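PDB 5WXU: 11S globulin from Wrightia tinctoria, which binds the plant hormone auxin (indole-3-acetic acid) and probably serves as a hexameric seed storage protein built from cupin domains. Local coordinates for the interface of chains A and B. Residues are numbered along the deposited sequence; one frame, centred on the assembly and turned at random. Chains: chain A/B, 11S globulin.

The interface of chains A and B. Residues chain A 431-432, 435, 442; chain B 143, 266.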
loop_
_atom_site.group_PDB
_atom_site.type_symbol
_atom_site.label_atom_id
_atom_site.label_comp_id
_atom_site.label_asym_id
_atom_site.label_seq_id
_atom_site.Cartn_x
_atom_site.Cartn_y
_atom_site.Cartn_z
ATOM N N LEU A 431 -1.923 14.615 36.157
ATOM C CA LEU A 431 -1.680 14.390 37.605
ATOM C C LEU A 431 -2.938 14.202 38.415
ATOM O O LEU A 431 -2.986 13.337 39.299
ATOM C CB LEU A 431 -0.967 15.583 38.191
ATOM C CG LEU A 431 0.494 15.695 38.545
ATOM C CD1 LEU A 431 0.477 16.559 39.827
ATOM C CD2 LEU A 431 1.245 14.413 38.813
ATOM N N ASP A 432 -3.974 14.999 38.124
ATOM C CA ASP A 432 -5.161 15.004 38.960
ATOM C C ASP A 432 -5.933 13.718 38.803
ATOM O O ASP A 432 -6.662 13.319 39.718
ATOM C CB ASP A 432 -6.043 16.276 38.709
ATOM C CG ASP A 432 -6.858 16.702 40.007
ATOM O OD1 ASP A 432 -6.442 16.323 41.119
ATOM O OD2 ASP A 432 -7.915 17.350 39.852
ATOM N N ILE A 435 -4.148 11.511 41.309
ATOM C CA ILE A 435 -4.472 12.011 42.705
ATOM C C ILE A 435 -5.813 11.381 43.102
ATOM O O ILE A 435 -5.970 10.727 44.147
ATOM C CB ILE A 435 -4.500 13.531 42.729
ATOM C CG1 ILE A 435 -3.074 14.045 42.606
ATOM C CG2 ILE A 435 -5.223 14.099 43.994
ATOM C CD1 ILE A 435 -2.959 15.500 42.329
ATOM N N GLN A 442 -0.460 15.526 45.911
ATOM C CA GLN A 442 0.104 16.111 44.743
ATOM C C GLN A 442 1.602 15.786 44.621
ATOM O O GLN A 442 2.061 15.409 43.547
ATOM C CB GLN A 442 -0.215 17.583 44.807
ATOM C CG GLN A 442 0.247 18.346 43.640
ATOM C CD GLN A 442 -0.162 19.785 43.717
ATOM O OE1 GLN A 442 0.452 20.607 43.056
ATOM N NE2 GLN A 442 -1.207 20.100 44.487
ATOM N N THR B 143 -1.589 21.969 41.076
ATOM C CA THR B 143 -1.822 20.844 40.160
ATOM C C THR B 143 -2.057 21.281 38.723
ATOM O O THR B 143 -2.084 20.423 37.834
ATOM C CB THR B 143 -3.033 19.996 40.598
ATOM O OG1 THR B 143 -3.134 18.800 39.801
ATOM C CG2 THR B 143 -4.272 20.781 40.414
ATOM N N ARG B 266 -8.791 18.859 37.708
ATOM C CA ARG B 266 -7.906 19.921 37.326
ATOM C C ARG B 266 -6.994 19.298 36.247
ATOM O O ARG B 266 -6.443 18.270 36.466
ATOM C CB ARG B 266 -7.117 20.422 38.555
ATOM C CG ARG B 266 -8.048 20.833 39.730
ATOM C CD ARG B 266 -7.429 20.893 41.156
ATOM N NE ARG B 266 -6.943 19.599 41.727
ATOM C CZ ARG B 266 -6.027 19.449 42.720
ATOM N NH1 ARG B 266 -5.438 20.499 43.320
ATOM N NH2 ARG B 266 -5.681 18.226 43.123
HETATM O O HOH W 1 -3.875 17.178 36.474
#
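A:Asp432, in the first turn of helix 431-438, reaches across to B:Arg266, a loop residue of the neighbouring subunit, and the two side chains cross at about a right angle. From its CB outward, the arginine runs past the aspartate's OD2, with CG of B:Arg266 3.5 Å from OD2 of A:Asp432, and the chain then bends at chi3 (-64°), which brings the guanidinium back to the carboxylate. NE of B:Arg266 hydrogen-bonds OD2 of A:Asp432 at 3.1 Å, with OD2 at the edge of the guanidinium and in its plane. At the tip, NH2 of B:Arg266 makes the salt bridge to OD1 of A:Asp432 at 2.9 Å. The grip is side-on, one nitrogen to each oxygen, but the planes are turned 71° apart, and both nitrogens approach from above the carboxylate plane. The backbone N of B:Arg266 hydrogen-bonds OD2 of A:Asp432 on its anti lone pair at 2.8 Å, so OD2 accepts from two donors. A:Asp432 presents this group with CG anti to its backbone N (chi1 -151°). Water 1 adds a bridge, its O 2.7 Å from N of A:Asp432 and 2.8 Å from the carbonyl O of B:Arg266. Over one face of the guanidinium, B:Thr143 sets its CB 3.6 Å above the plane of B:Arg266, which should limit its rocking out of position. CD1 of A:Ile435 lies near NH2. An alanine in place of A:Asp432 would probably leave the guanidinium without its countercharge and free to swing, and the arginine's backbone N without this acceptor. The patch pins helix 431-438 of one subunit to its neighbour and probably helps hold the hexamer together.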